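Local coordinates for protein beta-galactosidase/beta-glucuronidase (Faecalibacterium prausnitzii L2-6, PDB 6MVF) that binds flavin mononucleotide and, as a family 2 glycoside hydrolase, is a beta-glucuronidase that probably releases glucuronic acid from beta-glucuronides, at residues Leu50-Asn55 and Tyr156-Gly162; Thr76-Pro80 and Cys127-Asp131; His514-Gln519 and Val570-Tyr574. All blocks are in the same frame, centred on the assembly; numbering follows the deposited sequence.

Contact 1: Leu50-Asn55 and Tyr156-Gly162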
loop_
_atom_site.group_PDB
_atom_site.type_symbol
_atom_site.label_atom_id
_atom_site.label_comp_id
_atom_site.label_asym_id
_atom_site.label_seq_id
_atom_site.Cartn_x
_atom_site.Cartn_y
_atom_site.Cartn_z
ATOM N N LEU A 50 -18.730 -5.095 -14.153
ATOM C CA LEU A 50 -17.821 -5.908 -14.965
ATOM C C LEU A 50 -16.502 -6.153 -14.230
ATOM O O LEU A 50 -16.040 -5.291 -13.476
ATOM C CB LEU A 50 -17.522 -5.223 -16.292
ATOM C CG LEU A 50 -18.721 -4.746 -17.096
ATOM C CD1 LEU A 50 -18.239 -4.244 -18.455
ATOM C CD2 LEU A 50 -19.769 -5.861 -17.208
ATOM N N PRO A 51 -15.843 -7.310 -14.460
ATOM C CA PRO A 51 -16.156 -8.452 -15.337
ATOM C C PRO A 51 -17.414 -9.199 -14.987
ATOM O O PRO A 51 -17.686 -9.407 -13.813
ATOM C CB PRO A 51 -14.945 -9.388 -15.158
ATOM C CG PRO A 51 -14.228 -8.886 -13.966
ATOM C CD PRO A 51 -14.473 -7.416 -13.929
ATOM N N HIS A 52 -18.156 -9.638 -16.001
ATOM C CA HIS A 52 -19.440 -10.260 -15.736
ATOM C C HIS A 52 -19.776 -11.323 -16.768
ATOM O O HIS A 52 -19.515 -11.170 -17.964
ATOM C CB HIS A 52 -20.562 -9.217 -15.706
ATOM C CG HIS A 52 -21.905 -9.816 -15.457
ATOM N ND1 HIS A 52 -22.759 -10.172 -16.478
ATOM C CD2 HIS A 52 -22.517 -10.183 -14.303
ATOM C CE1 HIS A 52 -23.850 -10.711 -15.963
ATOM N NE2 HIS A 52 -23.728 -10.730 -14.646
ATOM N N THR A 53 -20.371 -12.400 -16.288
ATOM C CA THR A 53 -21.058 -13.343 -17.149
ATOM C C THR A 53 -22.362 -13.731 -16.482
ATOM O O THR A 53 -22.417 -13.883 -15.260
ATOM C CB THR A 53 -20.238 -14.605 -17.421
ATOM O OG1 THR A 53 -21.061 -15.539 -18.137
ATOM C CG2 THR A 53 -19.734 -15.233 -16.112
ATOM N N TRP A 54 -23.414 -13.898 -17.279
ATOM C CA TRP A 54 -24.660 -14.408 -16.714
ATOM C C TRP A 54 -24.624 -15.926 -16.498
ATOM O O TRP A 54 -25.560 -16.469 -15.907
ATOM C CB TRP A 54 -25.857 -13.987 -17.594
ATOM C CG TRP A 54 -25.846 -14.520 -19.015
ATOM C CD1 TRP A 54 -26.168 -15.799 -19.431
ATOM C CD2 TRP A 54 -25.501 -13.791 -20.202
ATOM N NE1 TRP A 54 -26.024 -15.904 -20.802
ATOM C CE2 TRP A 54 -25.618 -14.691 -21.300
ATOM C CE3 TRP A 54 -25.094 -12.470 -20.447
ATOM C CZ2 TRP A 54 -25.356 -14.303 -22.617
ATOM C CZ3 TRP A 54 -24.836 -12.084 -21.754
ATOM C CH2 TRP A 54 -24.966 -13.001 -22.826
ATOM N N ASN A 55 -23.555 -16.617 -16.918
ATOM C CA ASN A 55 -23.427 -18.059 -16.726
ATOM C C ASN A 55 -22.518 -18.422 -15.554
ATOM O O ASN A 55 -22.088 -19.576 -15.454
ATOM C CB ASN A 55 -22.915 -18.746 -18.002
ATOM C CG ASN A 55 -23.852 -18.568 -19.195
ATOM O OD1 ASN A 55 -23.431 -18.171 -20.292
ATOM N ND2 ASN A 55 -25.129 -18.850 -18.978
ATOM N N TYR A 156 -19.441 -19.377 -21.450
ATOM C CA TYR A 156 -19.950 -18.321 -20.582
ATOM C C TYR A 156 -20.241 -17.064 -21.390
ATOM O O TYR A 156 -19.362 -16.555 -22.092
ATOM C CB TYR A 156 -18.929 -18.018 -19.488
ATOM C CG TYR A 156 -18.518 -19.190 -18.631
ATOM C CD1 TYR A 156 -19.323 -19.626 -17.572
ATOM C CD2 TYR A 156 -17.304 -19.845 -18.855
ATOM C CE1 TYR A 156 -18.940 -20.695 -16.775
ATOM C CE2 TYR A 156 -16.911 -20.916 -18.059
ATOM C CZ TYR A 156 -17.728 -21.326 -17.018
ATOM O OH TYR A 156 -17.329 -22.368 -16.229
ATOM N N GLY A 157 -21.469 -16.560 -21.302
ATOM C CA GLY A 157 -21.845 -15.385 -22.061
ATOM C C GLY A 157 -21.536 -14.102 -21.311
ATOM O O GLY A 157 -21.492 -14.073 -20.086
ATOM N N GLY A 158 -21.305 -13.036 -22.066
ATOM C CA GLY A 158 -21.237 -11.721 -21.470
ATOM C C GLY A 158 -19.917 -10.993 -21.604
ATOM O O GLY A 158 -19.054 -11.357 -22.412
ATOM N N LEU A 159 -19.773 -9.936 -20.804
ATOM C CA LEU A 159 -18.608 -9.055 -20.834
ATOM C C LEU A 159 -17.675 -9.452 -19.689
ATOM O O LEU A 159 -17.591 -8.787 -18.657
ATOM C CB LEU A 159 -19.056 -7.603 -20.720
ATOM C CG LEU A 159 -19.843 -7.000 -21.866
ATOM C CD1 LEU A 159 -20.275 -5.599 -21.482
ATOM C CD2 LEU A 159 -18.970 -6.989 -23.119
ATOM N N TYR A 160 -16.969 -10.562 -19.870
ATOM C CA TYR A 160 -16.330 -11.211 -18.731
ATOM C C TYR A 160 -14.908 -10.695 -18.465
ATOM O O TYR A 160 -14.216 -11.241 -17.597
ATOM C CB TYR A 160 -16.352 -12.734 -18.922
ATOM C CG TYR A 160 -15.550 -13.195 -20.098
ATOM C CD1 TYR A 160 -16.109 -13.269 -21.366
ATOM C CD2 TYR A 160 -14.208 -13.542 -19.943
ATOM C CE1 TYR A 160 -15.341 -13.694 -22.455
ATOM C CE2 TYR A 160 -13.440 -13.962 -21.006
ATOM C CZ TYR A 160 -13.998 -14.043 -22.260
ATOM O OH TYR A 160 -13.198 -14.465 -23.313
ATOM N N ARG A 161 -14.477 -9.644 -19.180
ATOM C CA ARG A 161 -13.173 -9.021 -18.978
ATOM C C ARG A 161 -13.231 -7.518 -18.739
ATOM O O ARG A 161 -12.191 -6.927 -18.417
ATOM C CB ARG A 161 -12.248 -9.272 -20.182
ATOM C CG ARG A 161 -11.801 -10.718 -20.341
ATOM C CD ARG A 161 -10.736 -10.883 -21.427
ATOM N NE ARG A 161 -10.451 -12.297 -21.583
ATOM C CZ ARG A 161 -10.055 -12.887 -22.706
ATOM N NH1 ARG A 161 -9.870 -12.181 -23.816
ATOM N NH2 ARG A 161 -9.858 -14.203 -22.711
ATOM N N GLY A 162 -14.396 -6.885 -18.900
ATOM C CA GLY A 162 -14.544 -5.457 -18.710
ATOM C C GLY A 162 -14.418 -4.697 -20.013
ATOM O O GLY A 162 -14.175 -5.263 -21.082
#
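The carbonyl oxygen Gly157 O is gripped from the opposite segment by two donors. Thr53 OG1 hydrogen-bonds to it, and the backbone Trp54 N adds a weak, bent bond of 3.4 Å to the same Gly157 O. Thr53 turns its hydroxyl anti to its own backbone N (chi1 173°), so that OG1 also accepts from Asn55 N at 3.0 Å, which makes an ST turn and ties donor and acceptor roles to one hydroxyl. The other end of the Gly157 unit is held as well: Gly157 N donates to Asn55 OD1 at 2.7 Å, approaching slightly tilted from the amide plane. Asn55 turns its ND2 the other way, to Leu67 O and Asp58.

Over this pair lies the Trp54 indole, with Gly157 CA over one face of its six-membered ring, 4.0 Å from the centroid, a CH-pi contact. Trp54 NE1 bonds to Leu67 O, which helps to hold the indole in this orientation. Gly158 N lies over the same face, and Gly158 CA comes up to Trp54 CZ3.

Both segments are irregular loops in the sugar-binding domain of the family 2 hydrolases, one following strand 46-48 and the other leading into strand 163-168. The second loop also reaches the TIM barrel domain, where Tyr156 OH bonds to Asp304 and Arg161 to Gln338 and Gln303.

Farther along, His52 N donates to Leu159 O at 2.8 Å from well above the carbonyl plane, while ND1 of the same histidine bonds to Tyr73. Beyond the cis peptide preceding Pro51, the proline CB rests on the backbone around Tyr160 O. The Leu50 and Leu159 side chains cross at a slant, Leu50 CD1 touching Leu159 CD1 at 3.9 Å, and Leu50 CB sits against Gly162 CA.

Contact 2: Thr76-Pro80 and Cys127-Asp131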
loop_
_atom_site.group_PDB
_atom_site.type_symbol
_atom_site.label_atom_id
_atom_site.label_comp_id
_atom_site.label_asym_id
_atom_site.label_seq_id
_atom_site.Cartn_x
_atom_site.Cartn_y
_atom_site.Cartn_z
ATOM N N THR A 76 -24.175 4.650 -18.564
ATOM C CA THR A 76 -23.955 6.032 -18.968
ATOM C C THR A 76 -22.486 6.409 -18.787
ATOM O O THR A 76 -21.791 5.847 -17.939
ATOM C CB THR A 76 -24.880 6.947 -18.166
ATOM O OG1 THR A 76 -26.217 6.699 -18.601
ATOM C CG2 THR A 76 -24.551 8.432 -18.367
ATOM N N PHE A 77 -21.991 7.318 -19.631
ATOM C CA PHE A 77 -20.615 7.788 -19.500
ATOM C C PHE A 77 -20.520 9.241 -19.949
ATOM O O PHE A 77 -21.332 9.716 -20.750
ATOM C CB PHE A 77 -19.614 6.901 -20.275
ATOM C CG PHE A 77 -19.730 6.969 -21.784
ATOM C CD1 PHE A 77 -20.612 6.153 -22.474
ATOM C CD2 PHE A 77 -18.910 7.810 -22.520
ATOM C CE1 PHE A 77 -20.687 6.198 -23.869
ATOM C CE2 PHE A 77 -18.994 7.852 -23.921
ATOM C CZ PHE A 77 -19.874 7.044 -24.584
ATOM N N LYS A 78 -19.540 9.950 -19.394
ATOM C CA LYS A 78 -19.272 11.321 -19.797
ATOM C C LYS A 78 -18.266 11.310 -20.930
ATOM O O LYS A 78 -17.347 10.489 -20.947
ATOM C CB LYS A 78 -18.742 12.160 -18.631
ATOM C CG LYS A 78 -19.699 12.240 -17.462
ATOM C CD LYS A 78 -19.944 13.686 -17.028
ATOM C CE LYS A 78 -21.401 13.923 -16.612
ATOM N NZ LYS A 78 -21.884 12.894 -15.637
ATOM N N LYS A 79 -18.463 12.200 -21.885
ATOM C CA LYS A 79 -17.565 12.284 -23.024
ATOM C C LYS A 79 -16.215 12.794 -22.533
ATOM O O LYS A 79 -16.162 13.857 -21.905
ATOM C CB LYS A 79 -18.167 13.206 -24.087
ATOM C CG LYS A 79 -17.318 13.436 -25.333
ATOM C CD LYS A 79 -17.640 14.810 -25.917
ATOM C CE LYS A 79 -16.692 15.219 -27.040
ATOM N NZ LYS A 79 -16.911 14.444 -28.300
ATOM N N PRO A 80 -15.122 12.064 -22.742
ATOM C CA PRO A 80 -13.808 12.599 -22.362
ATOM C C PRO A 80 -13.414 13.779 -23.233
ATOM O O PRO A 80 -13.801 13.882 -24.401
ATOM C CB PRO A 80 -12.857 11.414 -22.561
ATOM C CG PRO A 80 -13.596 10.441 -23.423
ATOM C CD PRO A 80 -15.056 10.654 -23.165
ATOM N N CYS A 127 -20.667 10.866 -30.043
ATOM C CA CYS A 127 -20.569 11.405 -28.697
ATOM C C CYS A 127 -21.080 12.837 -28.643
ATOM O O CYS A 127 -20.803 13.648 -29.534
ATOM C CB CYS A 127 -19.119 11.378 -28.202
ATOM S SG CYS A 127 -18.496 9.748 -27.742
ATOM N N ARG A 128 -21.819 13.137 -27.585
ATOM C CA ARG A 128 -22.193 14.494 -27.227
ATOM C C ARG A 128 -21.558 14.834 -25.882
ATOM O O ARG A 128 -21.150 13.953 -25.121
ATOM C CB ARG A 128 -23.713 14.640 -27.153
ATOM C CG ARG A 128 -24.322 13.896 -26.005
ATOM C CD ARG A 128 -25.574 13.157 -26.415
ATOM N NE ARG A 128 -26.115 12.446 -25.265
ATOM C CZ ARG A 128 -27.269 11.791 -25.248
ATOM N NH1 ARG A 128 -28.025 11.728 -26.338
ATOM N NH2 ARG A 128 -27.662 11.196 -24.125
ATOM N N ASP A 129 -21.458 16.123 -25.599
ATOM C CA ASP A 129 -20.971 16.541 -24.297
ATOM C C ASP A 129 -21.912 16.065 -23.192
ATOM O O ASP A 129 -23.100 15.814 -23.408
ATOM C CB ASP A 129 -20.822 18.061 -24.248
ATOM C CG ASP A 129 -20.078 18.598 -25.452
ATOM O OD1 ASP A 129 -19.948 17.831 -26.437
ATOM O OD2 ASP A 129 -19.623 19.767 -25.405
ATOM N N GLY A 130 -21.354 15.933 -21.991
ATOM C CA GLY A 130 -22.120 15.422 -20.875
ATOM C C GLY A 130 -22.398 13.940 -21.028
ATOM O O GLY A 130 -21.637 13.188 -21.644
ATOM N N ASP A 131 -23.526 13.521 -20.468
ATOM C CA ASP A 131 -23.855 12.105 -20.431
ATOM C C ASP A 131 -24.080 11.561 -21.836
ATOM O O ASP A 131 -24.621 12.246 -22.707
ATOM C CB ASP A 131 -25.092 11.880 -19.567
ATOM C CG ASP A 131 -24.808 12.040 -18.081
ATOM O OD1 ASP A 131 -23.622 12.188 -17.714
ATOM O OD2 ASP A 131 -25.770 12.015 -17.276
HETATM O O HOH W 1 -18.341 15.886 -21.918
#
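The Phe77 ring takes Cys127 SG at its edge, near the ring plane, in a sulfur-aromatic contact with the sulfur 5.5 Å from the Phe77 centroid; the nearest ring atom, CE2, is 4.3 Å from SG. Leu30, Ile123, Leu134 and Leu165 also pack on this phenyl group, so it is buried although most of the contact lies at the surface. The other flat group, the Arg128 guanidinium, stays within its own segment: NE points almost straight at Asp131 O, 3.0 Å away, with the oxygen in the guanidinium plane and the N-H in the carbonyl plane, which ties the loop back on itself.

Lys78 and Asp131 face each other as an antiparallel non-hydrogen-bonded pair, where strand 70-78 ends beside the start of strand 131-139 in one sheet of the sugar-binding domain's beta-sandwich. Their side chains run alongside each other on the same face of the sheet, and the lysine chain bends until NZ forms a salt bridge to Asp131 OD1 at 2.8 Å, on the syn lone pair. Thr76 CG2 leans against the same carboxylate, 3.6 Å from Asp131 CG, while its hydroxyl turns to Glu133.

Past the strand, Lys79 N donates weakly to Gly130 O. A water bridges the two backbones just beyond it, donating a hydrogen bond to Lys79 O and accepting one from Gly130 N. With CG anti to the backbone N (chi1 178°), the Lys79 aliphatic chain passes over Arg128 O, its CB 3.2 Å from that oxygen, and then beside Asp129. The charged ends do not meet there: Lys79 NZ is 4.9 Å from Asp129 OD1, and it lies instead near Cys127 CB.

Contact 3: His514-Gln519 and Val570-Tyr574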
loop_
_atom_site.group_PDB
_atom_site.type_symbol
_atom_site.label_atom_id
_atom_site.label_comp_id
_atom_site.label_asym_id
_atom_site.label_seq_id
_atom_site.Cartn_x
_atom_site.Cartn_y
_atom_site.Cartn_z
ATOM N N HIS A 514 -0.972 -40.648 -13.201
ATOM C CA HIS A 514 0.045 -39.615 -13.371
ATOM C C HIS A 514 1.409 -40.037 -12.844
ATOM O O HIS A 514 2.428 -39.533 -13.328
ATOM C CB HIS A 514 -0.410 -38.322 -12.714
ATOM C CG HIS A 514 -1.459 -37.599 -13.494
ATOM N ND1 HIS A 514 -1.239 -37.128 -14.772
ATOM C CD2 HIS A 514 -2.738 -37.283 -13.190
ATOM C CE1 HIS A 514 -2.333 -36.532 -15.212
ATOM N NE2 HIS A 514 -3.258 -36.613 -14.272
ATOM N N GLU A 515 1.463 -40.956 -11.877
ATOM C CA GLU A 515 2.737 -41.589 -11.541
ATOM C C GLU A 515 3.393 -42.180 -12.785
ATOM O O GLU A 515 4.592 -41.980 -13.028
ATOM C CB GLU A 515 2.537 -42.669 -10.473
ATOM C CG GLU A 515 2.381 -42.114 -9.056
ATOM C CD GLU A 515 1.903 -43.159 -8.039
ATOM O OE1 GLU A 515 2.090 -44.383 -8.249
ATOM O OE2 GLU A 515 1.330 -42.743 -7.014
ATOM N N TYR A 516 2.612 -42.896 -13.604
ATOM C CA TYR A 516 3.177 -43.500 -14.807
ATOM C C TYR A 516 3.570 -42.433 -15.826
ATOM O O TYR A 516 4.661 -42.491 -16.399
ATOM C CB TYR A 516 2.190 -44.510 -15.408
ATOM C CG TYR A 516 2.632 -45.135 -16.726
ATOM C CD1 TYR A 516 2.524 -44.428 -17.924
ATOM C CD2 TYR A 516 3.141 -46.434 -16.776
ATOM C CE1 TYR A 516 2.921 -44.981 -19.134
ATOM C CE2 TYR A 516 3.527 -47.013 -17.987
ATOM C CZ TYR A 516 3.418 -46.269 -19.164
ATOM O OH TYR A 516 3.801 -46.793 -20.376
ATOM N N MET A 517 2.698 -41.451 -16.067
ATOM C CA MET A 517 2.949 -40.484 -17.136
ATOM C C MET A 517 4.127 -39.576 -16.810
ATOM O O MET A 517 4.918 -39.240 -17.700
ATOM C CB MET A 517 1.700 -39.647 -17.400
ATOM C CG MET A 517 0.512 -40.471 -17.839
ATOM S SD MET A 517 0.831 -41.364 -19.384
ATOM C CE MET A 517 0.747 -40.028 -20.583
ATOM N N ALA A 518 4.238 -39.138 -15.556
ATOM C CA ALA A 518 5.370 -38.322 -15.146
ATOM C C ALA A 518 6.677 -38.999 -15.512
ATOM O O ALA A 518 7.591 -38.368 -16.051
ATOM C CB ALA A 518 5.318 -38.059 -13.634
ATOM N N GLN A 519 6.772 -40.300 -15.222
ATOM C CA GLN A 519 7.974 -41.060 -15.524
ATOM C C GLN A 519 8.089 -41.355 -17.023
ATOM O O GLN A 519 9.197 -41.367 -17.565
ATOM C CB GLN A 519 7.972 -42.351 -14.695
ATOM C CG GLN A 519 9.227 -43.180 -14.863
ATOM C CD GLN A 519 10.435 -42.432 -14.376
ATOM O OE1 GLN A 519 10.420 -41.890 -13.265
ATOM N NE2 GLN A 519 11.483 -42.354 -15.215
ATOM N N VAL A 570 2.663 -35.579 -7.172
ATOM C CA VAL A 570 3.453 -36.375 -8.105
ATOM C C VAL A 570 4.296 -35.458 -8.991
ATOM O O VAL A 570 5.524 -35.577 -9.059
ATOM C CB VAL A 570 2.545 -37.277 -8.961
ATOM C CG1 VAL A 570 3.353 -37.884 -10.134
ATOM C CG2 VAL A 570 1.870 -38.361 -8.108
ATOM N N TYR A 571 3.639 -34.527 -9.685
ATOM C CA TYR A 571 4.360 -33.636 -10.582
ATOM C C TYR A 571 5.302 -32.722 -9.823
ATOM O O TYR A 571 6.414 -32.455 -10.292
ATOM C CB TYR A 571 3.375 -32.835 -11.426
ATOM C CG TYR A 571 2.814 -33.745 -12.457
ATOM C CD1 TYR A 571 3.644 -34.333 -13.389
ATOM C CD2 TYR A 571 1.489 -34.103 -12.444
ATOM C CE1 TYR A 571 3.161 -35.204 -14.312
ATOM C CE2 TYR A 571 0.986 -34.975 -13.376
ATOM C CZ TYR A 571 1.824 -35.518 -14.312
ATOM O OH TYR A 571 1.327 -36.392 -15.248
ATOM N N GLN A 572 4.895 -32.255 -8.642
ATOM C CA GLN A 572 5.779 -31.398 -7.867
ATOM C C GLN A 572 7.075 -32.118 -7.539
ATOM O O GLN A 572 8.165 -31.558 -7.711
ATOM C CB GLN A 572 5.102 -30.916 -6.591
ATOM C CG GLN A 572 5.846 -29.742 -5.998
ATOM C CD GLN A 572 5.156 -29.145 -4.792
ATOM O OE1 GLN A 572 4.805 -29.856 -3.843
ATOM N NE2 GLN A 572 4.961 -27.817 -4.818
ATOM N N ALA A 573 6.983 -33.372 -7.091
ATOM C CA ALA A 573 8.199 -34.149 -6.849
ATOM C C ALA A 573 9.002 -34.387 -8.139
ATOM O O ALA A 573 10.236 -34.423 -8.103
ATOM C CB ALA A 573 7.853 -35.481 -6.160
ATOM N N TYR A 574 8.338 -34.526 -9.292
ATOM C CA TYR A 574 9.072 -34.806 -10.522
ATOM C C TYR A 574 9.655 -33.555 -11.165
ATOM O O TYR A 574 10.619 -33.666 -11.925
ATOM C CB TYR A 574 8.175 -35.515 -11.536
ATOM C CG TYR A 574 8.251 -37.033 -11.503
ATOM C CD1 TYR A 574 7.441 -37.787 -10.639
ATOM C CD2 TYR A 574 9.121 -37.717 -12.347
ATOM C CE1 TYR A 574 7.511 -39.179 -10.615
ATOM C CE2 TYR A 574 9.205 -39.095 -12.323
ATOM C CZ TYR A 574 8.397 -39.820 -11.463
ATOM O OH TYR A 574 8.501 -41.192 -11.460
HETATM O O HOH W 2 6.239 -42.872 -11.206
#
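Two tyrosines of helix 570-574 reach across with their hydroxyls. Tyr571 OH shares a hydrogen bond with His514 ND1 at 2.7 Å, with either atom a possible donor, and also bonds to Tyr487 OH. The histidine and phenol planes stand 69° apart, an oblique meeting. Tyr574 OH donates to Gln519 OE1 at 2.7 Å, in the amide plane and on a lone pair. The glutamine gets there by bending at its second torsion (chi2 63°), and its NE2 goes on to Asp523. A water donates to both Tyr574 OH and Glu515 O, so the tyrosine hydroxyl is held by two partners.

The apolar contacts centre on Ala518. Its methyl sits over the middle of the Tyr574 ring, CB 3.7 Å from the centroid and close to the ring normal, a CH-pi contact. The same CB meets Tyr571 CE1 at 3.6 Å and Val570 CG1 at 4.0 Å. Val570 CG2 touches Glu515 CG, while the carboxylate of Glu515 turns away to Tyr601 and Lys599.

The helix segments run roughly parallel, crossing at -25° with their axes 10.0 Å apart. Helix 507-522 follows strand 482-487 and helix 566-575 follows strand 529-532, so these are the last two neighbouring outer helices of the TIM barrel.

In the fold
Contacts 1 and 2 belong to the same sugar-binding domain, with contact 2 nested along the chain inside the loop that contact 1 closes; their centres are 24 Å apart and their nearest atoms about 11 Å. Contact 3 follows later in the sequence, in the TIM barrel domain, across the centre of the chain from both: its centre is 36 Å from that of contact 1 and 57 Å from that of contact 2. Contact 1 reaches the barrel through Tyr156 and Arg161, and contact 3 reaches the following domain through Glu515. None lies at the FMN pocket, whose lining includes Asp174, Tyr177 and Phe202 together with Lys379 and Tyr386 of the barrel domain.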